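Local coordinates for protein nitroalkane oxidase (Podospora anserina, PDB 3MKH) that catalyses the FAD-dependent oxidation of nitroalkanes to aldehydes or ketones, consuming oxygen and releasing nitrite and hydrogen peroxide, at residues L132-P137 / V265-F270; C186-D191 / N204-I209; S8-G13 / L75-I80; G58-Q63 / F97-G102. One frame throughout, in Å; residues are numbered along the deposited sequence.

Interaction 1 (L132-P137 / V265-F270). With FAD (flavin-adenine dinucleotide), chain E.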
# COMPACT_ATOMS: atom_id res chain seq x y z
N LEU A 132 1.37 11.43 -32.98
CA LEU A 132 0.96 10.04 -33.14
C LEU A 132 -0.52 10.00 -32.79
O LEU A 132 -0.93 10.17 -31.62
CB LEU A 132 1.80 9.10 -32.26
CG LEU A 132 1.41 7.61 -32.15
CD1 LEU A 132 0.92 7.04 -33.45
CD2 LEU A 132 2.59 6.80 -31.63
N VAL A 133 -1.34 9.84 -33.82
CA VAL A 133 -2.77 10.05 -33.68
C VAL A 133 -3.44 8.69 -33.59
O VAL A 133 -3.85 8.10 -34.59
CB VAL A 133 -3.34 10.85 -34.85
CG1 VAL A 133 -4.81 11.22 -34.58
CG2 VAL A 133 -2.50 12.12 -35.06
N PHE A 134 -3.53 8.21 -32.35
CA PHE A 134 -3.97 6.87 -32.02
C PHE A 134 -5.31 6.92 -31.29
O PHE A 134 -6.28 6.28 -31.70
CB PHE A 134 -2.91 6.23 -31.12
CG PHE A 134 -3.16 4.79 -30.78
CD1 PHE A 134 -3.91 4.44 -29.67
CD2 PHE A 134 -2.61 3.77 -31.55
CE1 PHE A 134 -4.13 3.10 -29.35
CE2 PHE A 134 -2.82 2.44 -31.23
CZ PHE A 134 -3.58 2.11 -30.14
N SER A 135 -5.34 7.67 -30.19
CA SER A 135 -6.48 7.66 -29.27
C SER A 135 -7.76 8.26 -29.84
O SER A 135 -7.73 9.12 -30.73
CB SER A 135 -6.11 8.36 -27.96
OG SER A 135 -5.04 7.68 -27.32
N GLU A 136 -8.88 7.81 -29.29
CA GLU A 136 -10.22 8.13 -29.79
C GLU A 136 -11.17 8.38 -28.61
O GLU A 136 -10.98 7.82 -27.52
CB GLU A 136 -10.75 6.97 -30.66
CG GLU A 136 -9.95 6.77 -31.94
CD GLU A 136 -10.51 5.70 -32.87
OE1 GLU A 136 -11.35 4.87 -32.46
OE2 GLU A 136 -10.08 5.69 -34.04
N PRO A 137 -12.20 9.21 -28.82
CA PRO A 137 -13.11 9.59 -27.73
C PRO A 137 -13.74 8.38 -27.02
O PRO A 137 -13.92 8.40 -25.79
CB PRO A 137 -14.22 10.38 -28.42
CG PRO A 137 -13.79 10.59 -29.81
CD PRO A 137 -12.64 9.72 -30.13
N VAL A 265 3.79 -1.62 -35.29
CA VAL A 265 4.60 -0.41 -35.30
C VAL A 265 4.11 0.56 -34.21
O VAL A 265 4.92 1.16 -33.50
CB VAL A 265 4.64 0.26 -36.69
CG1 VAL A 265 5.22 1.67 -36.61
CG2 VAL A 265 5.44 -0.59 -37.67
N ALA A 266 2.79 0.71 -34.07
CA ALA A 266 2.27 1.63 -33.04
C ALA A 266 2.71 1.19 -31.64
O ALA A 266 3.17 1.99 -30.83
CB ALA A 266 0.75 1.72 -33.11
N PHE A 267 2.58 -0.10 -31.37
CA PHE A 267 2.96 -0.63 -30.07
C PHE A 267 4.47 -0.61 -29.91
O PHE A 267 4.96 -0.54 -28.80
CB PHE A 267 2.38 -2.04 -29.86
CG PHE A 267 0.89 -2.04 -29.63
CD1 PHE A 267 0.33 -1.14 -28.74
CD2 PHE A 267 0.06 -2.92 -30.28
CE1 PHE A 267 -1.04 -1.12 -28.51
CE2 PHE A 267 -1.30 -2.91 -30.06
CZ PHE A 267 -1.86 -2.00 -29.17
N GLY A 268 5.19 -0.68 -31.02
CA GLY A 268 6.63 -0.53 -30.98
C GLY A 268 6.97 0.88 -30.51
O GLY A 268 7.86 1.08 -29.67
N ALA A 269 6.27 1.86 -31.07
CA ALA A 269 6.46 3.24 -30.66
C ALA A 269 6.15 3.36 -29.16
O ALA A 269 6.90 4.00 -28.41
CB ALA A 269 5.56 4.16 -31.47
N PHE A 270 5.08 2.71 -28.70
CA PHE A 270 4.70 2.80 -27.30
C PHE A 270 5.62 2.03 -26.36
O PHE A 270 5.62 2.28 -25.15
CB PHE A 270 3.24 2.38 -27.07
CG PHE A 270 2.23 3.33 -27.67
CD1 PHE A 270 2.22 4.67 -27.31
CD2 PHE A 270 1.28 2.87 -28.56
CE1 PHE A 270 1.28 5.54 -27.86
CE2 PHE A 270 0.34 3.73 -29.11
CZ PHE A 270 0.34 5.06 -28.76
PA FAD E . -9.25 3.50 -22.55
O1A FAD E . -9.68 2.72 -23.71
O2A FAD E . -9.70 4.88 -22.41
O5B FAD E . -9.64 2.68 -21.22
C5B FAD E . -10.08 3.35 -20.05
C4B FAD E . -10.11 2.44 -18.81
O4B FAD E . -11.07 1.39 -19.02
C3B FAD E . -8.78 1.73 -18.60
O3B FAD E . -7.94 2.53 -17.75
C2B FAD E . -9.19 0.47 -17.86
O2B FAD E . -9.29 0.73 -16.46
C1B FAD E . -10.57 0.16 -18.43
N9A FAD E . -10.43 -0.88 -19.48
C8A FAD E . -10.73 -0.75 -20.77
N7A FAD E . -10.47 -1.88 -21.42
C5A FAD E . -10.00 -2.75 -20.53
C6A FAD E . -9.57 -4.06 -20.61
N6A FAD E . -9.58 -4.71 -21.76
N1A FAD E . -9.15 -4.68 -19.49
C2A FAD E . -9.14 -4.04 -18.34
N3A FAD E . -9.54 -2.78 -18.23
C4A FAD E . -9.97 -2.11 -19.30
N1 FAD E . -2.93 9.62 -27.39
C2 FAD E . -2.35 9.55 -28.65
O2 FAD E . -2.85 8.83 -29.51
N3 FAD E . -1.20 10.28 -28.94
C4 FAD E . -0.63 11.10 -27.97
O4 FAD E . 0.39 11.74 -28.23
C4X FAD E . -1.21 11.17 -26.71
N5 FAD E . -0.65 11.98 -25.71
C5X FAD E . -1.42 12.30 -24.59
C6 FAD E . -1.06 13.35 -23.75
C7 FAD E . -1.85 13.66 -22.65
C7M FAD E . -1.46 14.82 -21.72
C8 FAD E . -2.99 12.92 -22.38
C8M FAD E . -3.86 13.26 -21.17
C9 FAD E . -3.34 11.87 -23.22
C9A FAD E . -2.57 11.56 -24.32
N10 FAD E . -2.93 10.51 -25.16
C10 FAD E . -2.35 10.43 -26.42
C1' FAD E . -3.90 9.48 -24.73
C2' FAD E . -3.19 8.36 -23.96
O2' FAD E . -2.27 7.69 -24.81
C3' FAD E . -4.17 7.34 -23.35
O3' FAD E . -3.44 6.48 -22.49
C4' FAD E . -4.89 6.48 -24.39
O4' FAD E . -5.99 7.19 -24.95
C5' FAD E . -5.42 5.19 -23.74
O5' FAD E . -6.23 5.48 -22.60
P FAD E . -6.66 4.32 -21.59
O1P FAD E . -5.48 3.51 -21.30
O2P FAD E . -7.40 4.91 -20.48
O3P FAD E . -7.64 3.44 -22.52

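Interaction 2 (C186-D191 / N204-I209). With SO4 (sulfate ion), chain G.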
# COMPACT_ATOMS: atom_id res chain seq x y z
N CYS A 186 0.81 10.86 -37.76
CA CYS A 186 0.75 9.43 -38.04
C CYS A 186 -0.60 8.90 -37.56
O CYS A 186 -0.80 8.71 -36.36
CB CYS A 186 1.88 8.68 -37.34
SG CYS A 186 3.52 9.05 -38.04
N VAL A 187 -1.52 8.67 -38.49
CA VAL A 187 -2.89 8.34 -38.12
C VAL A 187 -3.07 6.84 -38.11
O VAL A 187 -2.93 6.16 -39.14
CB VAL A 187 -3.93 9.01 -39.02
CG1 VAL A 187 -5.37 8.67 -38.56
CG2 VAL A 187 -3.71 10.51 -39.02
N VAL A 188 -3.36 6.32 -36.93
CA VAL A 188 -3.62 4.91 -36.77
C VAL A 188 -5.09 4.67 -37.02
O VAL A 188 -5.97 5.29 -36.39
CB VAL A 188 -3.23 4.43 -35.37
CG1 VAL A 188 -3.41 2.90 -35.26
CG2 VAL A 188 -1.79 4.83 -35.08
N CYS A 189 -5.37 3.79 -37.97
CA CYS A 189 -6.75 3.57 -38.37
C CYS A 189 -6.96 2.13 -38.84
O CYS A 189 -6.00 1.35 -38.95
CB CYS A 189 -7.13 4.56 -39.47
SG CYS A 189 -5.95 4.59 -40.84
N ARG A 190 -8.21 1.78 -39.11
CA ARG A 190 -8.48 0.47 -39.68
C ARG A 190 -8.96 0.53 -41.14
O ARG A 190 -9.80 1.36 -41.52
CB ARG A 190 -9.42 -0.35 -38.80
CG ARG A 190 -10.84 0.05 -38.86
CD ARG A 190 -11.72 -0.87 -38.03
NE ARG A 190 -12.95 -0.17 -37.72
CZ ARG A 190 -14.00 -0.13 -38.53
NH1 ARG A 190 -13.96 -0.77 -39.69
NH2 ARG A 190 -15.09 0.54 -38.18
N ASP A 191 -8.40 -0.36 -41.96
CA ASP A 191 -8.75 -0.47 -43.36
C ASP A 191 -10.18 -0.99 -43.45
O ASP A 191 -10.50 -2.04 -42.91
CB ASP A 191 -7.79 -1.45 -44.04
CG ASP A 191 -8.12 -1.68 -45.51
OD1 ASP A 191 -8.90 -0.90 -46.10
OD2 ASP A 191 -7.59 -2.66 -46.08
N ASN A 204 -5.32 -7.53 -38.32
CA ASN A 204 -5.04 -7.64 -39.75
C ASN A 204 -5.45 -6.41 -40.58
O ASN A 204 -5.00 -6.26 -41.72
CB ASN A 204 -5.74 -8.87 -40.35
CG ASN A 204 -5.19 -10.20 -39.82
OD1 ASN A 204 -4.18 -10.25 -39.11
ND2 ASN A 204 -5.87 -11.29 -40.17
N LYS A 205 -6.34 -5.58 -40.04
CA LYS A 205 -6.85 -4.41 -40.77
C LYS A 205 -6.17 -3.09 -40.37
O LYS A 205 -6.42 -2.03 -40.97
CB LYS A 205 -8.37 -4.27 -40.56
CG LYS A 205 -9.14 -5.56 -40.70
CD LYS A 205 -9.07 -6.09 -42.13
CE LYS A 205 -10.12 -5.44 -43.03
NZ LYS A 205 -10.08 -6.05 -44.40
N VAL A 206 -5.32 -3.14 -39.36
CA VAL A 206 -4.75 -1.90 -38.81
C VAL A 206 -3.61 -1.34 -39.65
O VAL A 206 -2.70 -2.08 -40.05
CB VAL A 206 -4.33 -2.07 -37.35
CG1 VAL A 206 -3.74 -0.76 -36.81
CG2 VAL A 206 -5.53 -2.48 -36.53
N MET A 207 -3.70 -0.04 -39.93
CA MET A 207 -2.73 0.68 -40.74
C MET A 207 -2.23 1.91 -40.01
O MET A 207 -2.85 2.37 -39.06
CB MET A 207 -3.38 1.18 -42.03
CG MET A 207 -4.14 0.17 -42.86
SD MET A 207 -4.99 0.98 -44.24
CE MET A 207 -3.61 1.54 -45.22
N ILE A 208 -1.12 2.46 -40.49
CA ILE A 208 -0.75 3.83 -40.14
C ILE A 208 -0.60 4.62 -41.44
O ILE A 208 0.12 4.21 -42.37
CB ILE A 208 0.56 3.90 -39.33
CG1 ILE A 208 0.44 3.06 -38.06
CG2 ILE A 208 0.92 5.37 -39.01
CD1 ILE A 208 1.70 3.06 -37.20
N ILE A 209 -1.31 5.74 -41.53
CA ILE A 209 -1.25 6.58 -42.73
C ILE A 209 -0.84 7.98 -42.33
O ILE A 209 -1.41 8.54 -41.38
CB ILE A 209 -2.62 6.64 -43.45
CG1 ILE A 209 -3.13 5.22 -43.71
CG2 ILE A 209 -2.52 7.43 -44.75
CD1 ILE A 209 -4.39 5.17 -44.55
S SO4 G . -17.40 0.35 -41.47
O1 SO4 G . -18.73 0.62 -40.92
O2 SO4 G . -16.57 1.54 -41.28
O3 SO4 G . -16.81 -0.78 -40.74
O4 SO4 G . -17.51 0.05 -42.90
O HOH W 1 -7.46 -5.00 -44.85

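Interaction 3 (S8-G13 / L75-I80)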
# COMPACT_ATOMS: atom_id res chain seq x y z
N SER A 8 29.12 8.10 -19.11
CA SER A 8 30.24 8.40 -19.99
C SER A 8 30.32 9.91 -20.19
O SER A 8 29.42 10.64 -19.77
CB SER A 8 30.03 7.72 -21.34
OG SER A 8 28.89 8.25 -22.01
N ALA A 9 31.38 10.38 -20.84
CA ALA A 9 31.51 11.80 -21.13
C ALA A 9 30.32 12.29 -21.97
O ALA A 9 29.81 13.39 -21.75
CB ALA A 9 32.82 12.08 -21.86
N SER A 10 29.89 11.47 -22.91
CA SER A 10 28.75 11.81 -23.76
C SER A 10 27.42 11.85 -22.97
O SER A 10 26.51 12.62 -23.29
CB SER A 10 28.65 10.83 -24.92
OG SER A 10 27.44 11.01 -25.62
N GLN A 11 27.32 11.02 -21.94
CA GLN A 11 26.13 10.99 -21.11
C GLN A 11 26.14 12.14 -20.11
O GLN A 11 25.10 12.73 -19.81
CB GLN A 11 25.97 9.64 -20.42
CG GLN A 11 25.69 8.51 -21.43
CD GLN A 11 25.87 7.13 -20.84
OE1 GLN A 11 26.57 6.95 -19.84
NE2 GLN A 11 25.22 6.14 -21.45
N LYS A 12 27.33 12.48 -19.60
CA LYS A 12 27.45 13.67 -18.77
C LYS A 12 27.11 14.90 -19.58
O LYS A 12 26.46 15.82 -19.09
CB LYS A 12 28.86 13.78 -18.18
CG LYS A 12 29.04 12.92 -16.95
CD LYS A 12 30.49 12.87 -16.49
CE LYS A 12 30.66 11.79 -15.43
NZ LYS A 12 32.08 11.62 -15.01
N GLY A 13 27.54 14.91 -20.84
CA GLY A 13 27.26 16.02 -21.73
C GLY A 13 25.76 16.19 -21.94
O GLY A 13 25.23 17.31 -21.90
N LEU A 75 18.45 5.42 -25.90
CA LEU A 75 17.28 5.60 -25.04
C LEU A 75 17.75 6.07 -23.65
O LEU A 75 17.07 6.86 -22.99
CB LEU A 75 16.50 4.29 -24.97
CG LEU A 75 14.98 4.24 -24.92
CD1 LEU A 75 14.30 5.40 -25.67
CD2 LEU A 75 14.49 2.87 -25.41
N ILE A 76 18.91 5.60 -23.21
CA ILE A 76 19.46 6.07 -21.93
C ILE A 76 19.62 7.59 -21.91
O ILE A 76 19.25 8.26 -20.95
CB ILE A 76 20.82 5.42 -21.64
CG1 ILE A 76 20.64 3.99 -21.14
CG2 ILE A 76 21.57 6.19 -20.56
CD1 ILE A 76 20.69 3.90 -19.63
N GLU A 77 20.20 8.14 -22.97
CA GLU A 77 20.41 9.59 -23.06
C GLU A 77 19.09 10.34 -23.14
O GLU A 77 18.95 11.44 -22.60
CB GLU A 77 21.32 9.93 -24.25
CG GLU A 77 22.80 9.82 -23.93
CD GLU A 77 23.68 9.50 -25.14
OE1 GLU A 77 23.15 9.20 -26.24
OE2 GLU A 77 24.91 9.54 -24.97
N SER A 78 18.13 9.76 -23.84
CA SER A 78 16.79 10.30 -23.87
C SER A 78 16.17 10.33 -22.47
O SER A 78 15.51 11.29 -22.10
CB SER A 78 15.91 9.49 -24.82
OG SER A 78 16.28 9.78 -26.15
N ALA A 79 16.40 9.26 -21.70
CA ALA A 79 15.85 9.19 -20.35
C ALA A 79 16.46 10.26 -19.47
O ALA A 79 15.78 10.83 -18.61
CB ALA A 79 16.08 7.80 -19.75
N ILE A 80 17.74 10.55 -19.69
CA ILE A 80 18.42 11.60 -18.94
C ILE A 80 17.80 12.96 -19.26
O ILE A 80 17.46 13.73 -18.37
CB ILE A 80 19.94 11.59 -19.21
CG1 ILE A 80 20.57 10.35 -18.55
CG2 ILE A 80 20.58 12.89 -18.72
CD1 ILE A 80 21.99 10.01 -19.01

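Interaction 4 (G58-Q63 / F97-G102)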
# COMPACT_ATOMS: atom_id res chain seq x y z
N GLY A 58 18.43 22.12 -32.00
CA GLY A 58 18.63 20.79 -32.56
C GLY A 58 17.78 19.68 -31.96
O GLY A 58 18.02 18.50 -32.24
N ILE A 59 16.77 20.02 -31.15
CA ILE A 59 16.02 19.01 -30.41
C ILE A 59 15.26 18.02 -31.32
O ILE A 59 15.19 16.83 -31.04
CB ILE A 59 15.05 19.63 -29.36
CG1 ILE A 59 15.83 20.47 -28.36
CG2 ILE A 59 14.34 18.54 -28.56
CD1 ILE A 59 16.83 19.64 -27.54
N LEU A 60 14.68 18.52 -32.40
CA LEU A 60 13.94 17.66 -33.31
C LEU A 60 14.88 16.72 -34.09
O LEU A 60 14.56 15.55 -34.31
CB LEU A 60 13.07 18.49 -34.26
CG LEU A 60 11.64 18.81 -33.79
CD1 LEU A 60 11.51 18.96 -32.31
CD2 LEU A 60 11.01 19.99 -34.54
N LYS A 61 16.04 17.22 -34.50
CA LYS A 61 17.02 16.34 -35.15
C LYS A 61 17.35 15.15 -34.25
O LYS A 61 17.57 14.03 -34.72
CB LYS A 61 18.31 17.11 -35.47
CG LYS A 61 18.12 18.37 -36.34
CD LYS A 61 19.47 19.01 -36.67
CE LYS A 61 19.41 20.53 -36.59
NZ LYS A 61 20.62 21.19 -37.21
N GLY A 62 17.40 15.42 -32.95
CA GLY A 62 17.69 14.40 -31.96
C GLY A 62 16.59 13.38 -31.75
O GLY A 62 16.81 12.35 -31.11
N GLN A 63 15.41 13.64 -32.30
CA GLN A 63 14.30 12.70 -32.20
C GLN A 63 14.23 11.80 -33.43
O GLN A 63 13.39 10.92 -33.50
CB GLN A 63 12.97 13.46 -32.06
CG GLN A 63 12.88 14.25 -30.77
CD GLN A 63 11.68 15.17 -30.73
OE1 GLN A 63 11.09 15.50 -31.77
NE2 GLN A 63 11.32 15.61 -29.53
N PHE A 97 8.32 16.55 -26.51
CA PHE A 97 8.45 15.10 -26.55
C PHE A 97 7.38 14.43 -27.42
O PHE A 97 7.62 13.40 -28.04
CB PHE A 97 8.43 14.51 -25.13
CG PHE A 97 9.52 15.05 -24.24
CD1 PHE A 97 10.72 15.48 -24.79
CD2 PHE A 97 9.35 15.12 -22.86
CE1 PHE A 97 11.73 15.98 -23.99
CE2 PHE A 97 10.35 15.61 -22.05
CZ PHE A 97 11.55 16.04 -22.61
N ALA A 98 6.20 15.04 -27.46
CA ALA A 98 5.09 14.48 -28.24
C ALA A 98 5.41 14.48 -29.74
O ALA A 98 4.99 13.59 -30.48
CB ALA A 98 3.80 15.26 -27.96
N THR A 99 6.16 15.47 -30.20
CA THR A 99 6.59 15.49 -31.61
C THR A 99 7.53 14.30 -31.82
O THR A 99 7.50 13.66 -32.87
CB THR A 99 7.29 16.81 -31.98
OG1 THR A 99 6.31 17.84 -32.14
CG2 THR A 99 8.10 16.67 -33.28
N GLY A 100 8.33 13.98 -30.81
CA GLY A 100 9.21 12.83 -30.91
C GLY A 100 8.43 11.53 -31.02
O GLY A 100 8.80 10.63 -31.78
N LEU A 101 7.34 11.42 -30.27
CA LEU A 101 6.48 10.25 -30.36
C LEU A 101 5.84 10.15 -31.76
O LEU A 101 5.74 9.06 -32.33
CB LEU A 101 5.40 10.28 -29.27
CG LEU A 101 4.40 9.12 -29.31
CD1 LEU A 101 5.06 7.76 -29.12
CD2 LEU A 101 3.28 9.32 -28.28
N GLY A 102 5.43 11.29 -32.30
CA GLY A 102 4.85 11.32 -33.63
C GLY A 102 5.83 10.89 -34.71
O GLY A 102 5.43 10.30 -35.71
O HOH W 2 11.58 10.13 -31.52

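Interaction 1 (L132-P137 / V265-F270)
In the flavin site, F134 and F270 form a T-shaped aromatic pair, the edge of F270 directed at a face of F134. The ring centroids are 5.2 Å apart and the planes stand at 85°. CE2 of F270 comes in over the F134 ring, offset toward its rim, and lies 3.8 Å from F134 CD2. CG of F134 is anti to the backbone N (chi1 -175°), and the bond to CB already points toward the helix; F134 CE2 also rests on the CB of A266, while F267 makes a longer contact with its CE1 at F134 CZ. L132 adds a second apolar patch: its CD2 sits 4.0 Å from A269 CB and equally close to CZ of F270.

This is where two parts of the acyl-CoA dehydrogenase fold meet, the end of strand 130-133 in the middle beta domain and helix 262-298 of the C-terminal helical domain, with the flavin pyrimidine ring held at the junction. FAD N3 donates to L132 O at 2.7 Å. FAD O2 is gripped by two backbone amides, F134 N at 3.0 Å and S135 N at 2.8 Å, an arrangement that would be expected to favour negative charge at the N1-C2=O2 end of a reduced flavin. S135 OG works in both directions: it donates to FAD N1 at 2.9 Å and accepts from the ribityl O4' of FAD. The side chain of F270 also lies about 4 Å from that of D399, the inferred proton acceptor.

Interaction 2 (C186-D191 / N204-I209)
The carbonyl oxygen of K205 accepts the amide of D191, N to O 2.8 Å and almost straight at 178°, and CA of R190 adds a CA-H...O contact to the same oxygen. From this end an antiparallel ladder runs on. C189 and M207 form a hydrogen-bonded pair, M207 N reaching C189 O at 2.9 Å nearly along the C=O axis. V187 and I209 form the next such pair; here V187 N stands above the carbonyl plane of I209, 36° out of it. V188 faces I208 between these two pairs, and R190 faces V206 between C189-M207 and the D191-K205 bond, both as non-hydrogen-bonded pairs.

Side chains divide by face. V188 puts CG1 against V206 CG1 (4.0 Å) and lies side by side with I208, while C189 SG touches CD1 of I209 at 4.1 Å on the other face. There too the sulfur of M207 rests 3.7 Å from D191 CB. The ends of D191 and K205 do not meet directly: a water donates to D191 OD2 at 2.6 Å and accepts from K205 NZ, which also donates to T194 O, while D191 OD1 bonds T193. R190 sends NH1 to a sulfate, probably from the crystallisation liquor, and NE to F151 O.

In the sheet, strand 184-191 lies between this partner and the parallel strands 130-133 and 154-158; strand 255-257 flanks 206-212 on its far side.

Interaction 3 (S8-G13 / L75-I80)
S10 holds its OG anti to the backbone N (chi1 171°), and E77 sets its CG anti to its own carbonyl carbon (chi1 -85°) with the chain extended beyond; between them these side chains bridge two helices. The S10 hydroxyl donates to E77 OE2 at 3.0 Å, meeting the carboxylate on its syn side but well out of its plane. Helices 9-33 and 75-88 both belong to the N-terminal helical domain of the acyl-CoA dehydrogenase fold. The short segments concerned run in broadly the same direction, 30° apart, with axes 10.0 Å from each other, so the gap is spanned by side chains.

Q11 fills much of that gap. Its chain crosses E77 at about a right angle, and its CG lies 3.8 Å from E77 OE2 and 4.0 Å from E77 CG. Farther out, Q11 NE2 rests on CG2 of I76 at 3.8 Å. One turn on, CD1 of I80 comes up to the Q11 backbone oxygen and CB, both at the longer distance of 4.2 Å. I76 and I80 also pack on W332 of helix 311-340, while A2 and I3 of the third subunit of the tetramer lie against Q11 and I76 respectively.

The Q11 amide is also held from within its own segment, for S8 and Q11 form a capping box at the start of helix 9-33. Q11 OE1 takes a weak hydrogen bond from I3 N of the third subunit. Q11 N donates to S8 OG, and in return S8 N donates to Q11 OE1 at 2.9 Å, from a direction tilted out of the amide carbonyl plane.

Interaction 4 (G58-Q63 / F97-G102)
This is a side chain laid against a helix backbone: Q63, in the loop that follows helix 48-56, packs on G100 of helix 90-109 inside the N-terminal helical domain. Helix 48-56 ends in a Schellman motif at G58, whose phi is positive, and residues 59-62 keep helical backbone angles up to Q63. CG of Q63 anti to the carbonyl carbon (chi1 -65°) and the extended chain beyond carry the amide over G100. Because G100 has no side chain, the amide can settle right on its backbone, with Q63 CD 3.4 Å from G100 CA. Q63 OE1 lies 3.3 Å from G100 N, but the angle is too poor for a hydrogen bond. The same oxygen touches T99 CG2 at 3.5 Å, and that methyl also meets L60 CG at 4.2 Å, the two side chains crossing at about a right angle.

The polar links sit around this packing. A water donates to Q63 O and to G100 O, 2.8 Å from each. Q63 NE2 donates to I96 O on the same helix, and T99 OG1 bonds the hydroxyl of Y51 and N173 OD1. On the next residue, L101 reaches the flavin. The polar links found between loop and helix run through a water and the Q63 amide, while L60 and T99 add apolar contact; the amide lying directly on the glycine is consistent with the 5.3 Å approach of Q63 CA to G100 CA.

How the interactions relate
Interactions 1, 2 and 4 are in mutual contact beside the flavin, interaction 2 lying in the second shell, while interaction 3 stands apart. Interaction 2 is nested within the chain loop closed by interaction 1 and shares its sheet: V133 N lies 2.8 Å from C186 O, a probable hydrogen bond, and F134 CD2 packs on V188 CG2 at 3.8 Å. Interaction 4 joins from the N-terminal helical domain, L101 CD1 of the FAD pocket touching L132 CD2 at 3.7 Å, and G102 O meets C186 SG at 3.3 Å. Interaction 3 alternates with interaction 4 along the chain, yet their nearest atoms are about 6 Å apart; its centre lies about 26 Å from that of interaction 1.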